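PDB 7LR8: glycosyl hydrolase from Streptomyces cattleya, which probably hydrolyses the Manβ1-4GlcNAc core disaccharide during N-glycan degradation, as a family 5 glycoside hydrolase. Local coordinates for residues B[114-117]-B[122-125]; B[148-153]-B[179-184]. The protein carries 1 engineered substitution. All coordinates share one frame; numbering follows the deposited sequence.

Interaction 1. Residues B[114-117]-B[122-125]. With AE3 (2-(2-ethoxyethoxy)ethanol), chain F.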
# COMPACT_ATOMS: atom_id res chain seq x y z
N HIS B 114 -7.96 -5.63 -7.16
CA HIS B 114 -8.70 -4.43 -7.50
C HIS B 114 -7.94 -3.54 -8.48
O HIS B 114 -8.20 -2.34 -8.53
CB HIS B 114 -9.05 -3.66 -6.23
CG HIS B 114 -9.94 -4.42 -5.30
ND1 HIS B 114 -11.31 -4.26 -5.30
CD2 HIS B 114 -9.68 -5.36 -4.36
CE1 HIS B 114 -11.85 -5.06 -4.39
NE2 HIS B 114 -10.88 -5.75 -3.82
N ARG B 115 -7.01 -4.10 -9.24
CA ARG B 115 -6.20 -3.26 -10.12
C ARG B 115 -7.08 -2.50 -11.09
O ARG B 115 -7.80 -3.10 -11.90
CB ARG B 115 -5.19 -4.11 -10.88
CG ARG B 115 -4.26 -3.30 -11.77
CD ARG B 115 -3.35 -2.37 -10.96
NE ARG B 115 -2.47 -1.58 -11.82
CZ ARG B 115 -1.24 -1.95 -12.16
NH1 ARG B 115 -0.75 -3.12 -11.75
NH2 ARG B 115 -0.51 -1.16 -12.94
N ARG B 116 -7.03 -1.17 -11.01
CA ARG B 116 -7.87 -0.30 -11.82
C ARG B 116 -7.03 0.92 -12.18
O ARG B 116 -6.48 1.56 -11.28
CB ARG B 116 -9.15 0.11 -11.08
CG ARG B 116 -10.15 -1.02 -10.92
CD ARG B 116 -11.35 -0.59 -10.12
NE ARG B 116 -11.08 -0.46 -8.70
CZ ARG B 116 -12.00 -0.16 -7.78
NH1 ARG B 116 -13.28 0.04 -8.16
NH2 ARG B 116 -11.67 -0.09 -6.50
N ASN B 117 -6.94 1.21 -13.47
CA ASN B 117 -6.03 2.23 -13.99
C ASN B 117 -6.25 3.58 -13.30
O ASN B 117 -7.38 4.07 -13.23
CB ASN B 117 -6.24 2.33 -15.51
CG ASN B 117 -5.22 3.22 -16.21
OD1 ASN B 117 -5.09 4.39 -15.87
ND2 ASN B 117 -4.53 2.68 -17.22
N PRO B 122 -13.29 4.47 -14.19
CA PRO B 122 -14.33 5.43 -13.76
C PRO B 122 -14.45 5.57 -12.26
O PRO B 122 -14.67 6.67 -11.76
CB PRO B 122 -15.62 4.86 -14.38
CG PRO B 122 -15.15 3.95 -15.47
CD PRO B 122 -13.83 3.39 -15.03
N ASP B 123 -14.35 4.47 -11.52
CA ASP B 123 -14.56 4.54 -10.08
C ASP B 123 -13.33 5.08 -9.35
O ASP B 123 -13.47 5.86 -8.40
CB ASP B 123 -14.98 3.17 -9.54
CG ASP B 123 -16.36 2.75 -10.05
OD1 ASP B 123 -17.24 3.63 -10.15
OD2 ASP B 123 -16.54 1.55 -10.36
N VAL B 124 -12.12 4.70 -9.78
CA VAL B 124 -10.92 5.25 -9.16
C VAL B 124 -10.84 6.75 -9.40
O VAL B 124 -10.51 7.53 -8.49
CB VAL B 124 -9.66 4.55 -9.68
CG1 VAL B 124 -8.37 5.32 -9.22
CG2 VAL B 124 -9.65 3.11 -9.21
N VAL B 125 -11.16 7.18 -10.62
CA VAL B 125 -11.07 8.59 -10.98
C VAL B 125 -12.12 9.39 -10.23
O VAL B 125 -11.85 10.50 -9.76
CB VAL B 125 -11.19 8.76 -12.50
CG1 VAL B 125 -11.39 10.24 -12.87
CG2 VAL B 125 -9.95 8.23 -13.18
C1 AE3 F . -17.42 10.68 -17.83
C2 AE3 F . -17.05 9.24 -18.18
O2 AE3 F . -16.69 8.55 -17.02
C3 AE3 F . -15.57 7.73 -17.19
C4 AE3 F . -14.40 8.31 -16.39
O3 AE3 F . -13.19 7.96 -16.99
C5 AE3 F . -12.06 8.38 -16.28
C6 AE3 F . -11.48 9.65 -16.91
O4 AE3 F . -12.09 10.78 -16.34
O HOH W 1 -14.77 -0.30 -10.64
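R116 and D123 carry opposite charges but meet through one water instead of a direct salt bridge. R116 NH1 and D123 OD2 stay 4.2 Å apart. The water lies in the guanidinium plane, at its edge. The water O accepts from R116 NH1 at 2.9 Å. It donates to D123 OD2, with O and OD2 2.6 Å apart. The guanidinium and carboxylate planes are turned 70° apart, so the two groups do not face each other flat. The contact joins an irregular loop to the first turn of helix 122-139, the helix that precedes the fourth strand of the (beta/alpha)8 barrel.

The apolar part of the contact belongs to V124. Its CG2 lies over one face of the guanidinium and also packs on the base of the arginine chain, 3.6 Å from R116 CB. The R116 chain is bent at chi3 (-74°), which folds the guanidinium back beside the helix. This places NH1 3.8 Å from D123 CB. The same bend brings R116 NE near H114 O within its own segment, in a weak hydrogen bond of 3.4 Å. The other end nitrogen, NH2, bonds to W109 O and forms a salt bridge with D315 of the second subunit. The guanidinium thus bridges this loop, the helix start (through water) and the second subunit.

N117 adds a backbone contact, with its carbonyl near V124. Its side-chain OD1 accepts from F119 N in the short connection to the helix. D121 accepts from V124 N at the start of the helix. V125 packs on W176 and R179 of helix 170-187 and on a bound 2-(2-ethoxyethoxy)ethanol, where V125 CG1 lies 3.6 Å from the ligand atom O4.

Interaction 2. Residues B[148-153]-B[179-184]. Engineered in segment 148-153: A153 (natural residue Glu). With BMA (beta-D-mannopyranose), chain D; AE3 (2-(2-ethoxyethoxy)ethanol), chain F.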
# COMPACT_ATOMS: atom_id res chain seq x y z
N MET B 148 -4.04 23.52 -4.51
CA MET B 148 -3.67 22.12 -4.66
C MET B 148 -2.73 21.92 -5.84
O MET B 148 -2.88 22.57 -6.88
CB MET B 148 -4.90 21.24 -4.90
CG MET B 148 -6.01 21.35 -3.88
SD MET B 148 -5.53 20.73 -2.28
CE MET B 148 -5.13 19.03 -2.62
N THR B 149 -1.79 20.99 -5.68
CA THR B 149 -1.12 20.34 -6.80
C THR B 149 -1.70 18.94 -6.90
O THR B 149 -1.87 18.27 -5.88
CB THR B 149 0.40 20.29 -6.57
OG1 THR B 149 0.91 21.63 -6.52
CG2 THR B 149 1.10 19.55 -7.70
N VAL B 150 -2.06 18.51 -8.12
CA VAL B 150 -2.82 17.26 -8.27
C VAL B 150 -2.10 16.11 -7.56
O VAL B 150 -2.72 15.37 -6.78
CB VAL B 150 -3.08 16.96 -9.75
CG1 VAL B 150 -3.58 15.52 -9.92
CG2 VAL B 150 -4.08 17.96 -10.32
N GLY B 151 -0.80 15.96 -7.81
CA GLY B 151 -0.02 14.94 -7.10
C GLY B 151 1.43 15.01 -7.54
O GLY B 151 1.76 15.48 -8.63
N ASN B 152 2.30 14.53 -6.65
CA ASN B 152 3.74 14.70 -6.86
C ASN B 152 4.21 13.78 -7.99
O ASN B 152 4.38 12.57 -7.80
CB ASN B 152 4.51 14.39 -5.59
CG ASN B 152 6.01 14.37 -5.82
OD1 ASN B 152 6.53 15.31 -6.42
ND2 ASN B 152 6.69 13.30 -5.41
N ALA B 153 4.43 14.35 -9.18
CA ALA B 153 4.96 13.61 -10.32
C ALA B 153 4.14 12.34 -10.57
O ALA B 153 4.68 11.25 -10.74
CB ALA B 153 6.44 13.26 -10.11
N ARG B 179 -10.06 16.95 -15.23
CA ARG B 179 -11.04 16.49 -14.26
C ARG B 179 -10.53 16.66 -12.83
O ARG B 179 -11.28 17.10 -11.95
CB ARG B 179 -11.39 15.03 -14.52
CG ARG B 179 -12.42 14.47 -13.57
CD ARG B 179 -13.17 13.34 -14.21
NE ARG B 179 -14.18 12.83 -13.30
CZ ARG B 179 -14.71 11.62 -13.38
NH1 ARG B 179 -14.33 10.80 -14.35
NH2 ARG B 179 -15.63 11.24 -12.50
N MET B 180 -9.26 16.33 -12.59
CA MET B 180 -8.68 16.53 -11.26
C MET B 180 -8.69 18.00 -10.87
O MET B 180 -9.08 18.36 -9.75
CB MET B 180 -7.26 15.97 -11.20
CG MET B 180 -7.18 14.44 -11.38
SD MET B 180 -8.12 13.52 -10.12
CE MET B 180 -9.55 13.05 -11.07
N LEU B 181 -8.28 18.87 -11.80
CA LEU B 181 -8.19 20.29 -11.47
C LEU B 181 -9.56 20.94 -11.31
O LEU B 181 -9.72 21.84 -10.48
CB LEU B 181 -7.37 21.02 -12.53
CG LEU B 181 -5.88 20.69 -12.38
CD1 LEU B 181 -5.18 20.91 -13.69
CD2 LEU B 181 -5.24 21.54 -11.26
N ASP B 182 -10.56 20.51 -12.09
CA ASP B 182 -11.92 21.00 -11.88
C ASP B 182 -12.39 20.64 -10.47
O ASP B 182 -13.08 21.44 -9.82
CB ASP B 182 -12.88 20.43 -12.92
CG ASP B 182 -12.69 21.03 -14.31
OD1 ASP B 182 -12.00 22.06 -14.44
OD2 ASP B 182 -13.25 20.46 -15.27
N ALA B 183 -12.04 19.45 -9.98
CA ALA B 183 -12.42 19.07 -8.63
C ALA B 183 -11.74 19.95 -7.59
O ALA B 183 -12.38 20.39 -6.63
CB ALA B 183 -12.07 17.60 -8.38
N CYS B 184 -10.46 20.26 -7.79
CA CYS B 184 -9.77 21.19 -6.90
C CYS B 184 -10.47 22.54 -6.90
O CYS B 184 -10.64 23.16 -5.84
CB CYS B 184 -8.31 21.36 -7.32
SG CYS B 184 -7.28 19.88 -7.22
C1 BMA D . 11.50 13.84 -6.83
C2 BMA D . 10.61 14.09 -5.57
C3 BMA D . 10.81 12.95 -4.59
C4 BMA D . 12.36 12.65 -4.41
C5 BMA D . 13.24 13.73 -5.10
C6 BMA D . 14.72 13.44 -5.05
O2 BMA D . 9.23 14.17 -5.90
O3 BMA D . 10.05 11.79 -4.99
O4 BMA D . 12.65 12.62 -3.04
O5 BMA D . 12.91 13.80 -6.50
O6 BMA D . 14.94 12.19 -5.75
C1 AE3 F . -17.42 10.68 -17.83
C2 AE3 F . -17.05 9.24 -18.18
O2 AE3 F . -16.69 8.55 -17.02
C3 AE3 F . -15.57 7.73 -17.19
C4 AE3 F . -14.40 8.31 -16.39
O3 AE3 F . -13.19 7.96 -16.99
C5 AE3 F . -12.06 8.38 -16.28
C6 AE3 F . -11.48 9.65 -16.91
O4 AE3 F . -12.09 10.78 -16.34
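V150 is the bump of this contact, and it fits a hollow on helix 170-187 between M180 and L181. Both its methyls take part. CG1 and CG2 straddle M180 CB, each 3.9 Å from it. CG2 also reaches past to L181, 3.9 Å from L181 CG. The valine crosses both side chains at about a right angle. With chi1 at 167°, CG1 stands anti to the backbone N and CG2 beside it, and this spreads the two methyls over the helix surface. An alanine here would remove both methyls and would probably leave a gap against M180 and L181.

One helical turn further on, C184 fills the next place. Its SG sits 3.6 Å from M148 CB and also packs against M148 CG. The M148 chain then bends at chi2 and chi3, and its sulfur end leads away from the helix. M180 keeps CB and CG against V150, then bends away, and its side chain packs on V125, Q128 and L132 of helix 122-139.

This is strand-to-helix packing on the outside of the fourth strand of a (beta/alpha)8 barrel. The chain turns a corner at V150, and the strand end then enters the glycan pocket. N152 ND2 donates to O2 of the bound mannose at 2.7 Å, with an N-H...O angle of 146°, and to H99 O. R54 donates to N152 OD1, so the amide is fixed at both ends. A153 is engineered in place of glutamate; in GH5 relatives the glutamate after this asparagine is the acid/base. The helix contact is apolar and buried, so it rests on close fit; the polar bonds of N152, to the mannose and to protein partners, lie beyond the corner at V150.

The two contacts follow each other along the chain. Interaction 1 sits at the start of helix 122-139, which leads into strand 145-152 of interaction 2. Helix 170-187 comes next and packs back on that strand. Their centres are about 17 Å apart, on the same side of the chain's centre. The two neighbouring helices join them directly: V125 CG1 lies 3.3 Å from R179 NH1. Both contacts also touch the same 2-(2-ethoxyethoxy)ethanol, R179 donating to it from NH1. Interaction 1 belongs to the periphery, next to the second subunit. Interaction 2 belongs to the barrel wall, whose strand end carries N152 into the glycan pocket.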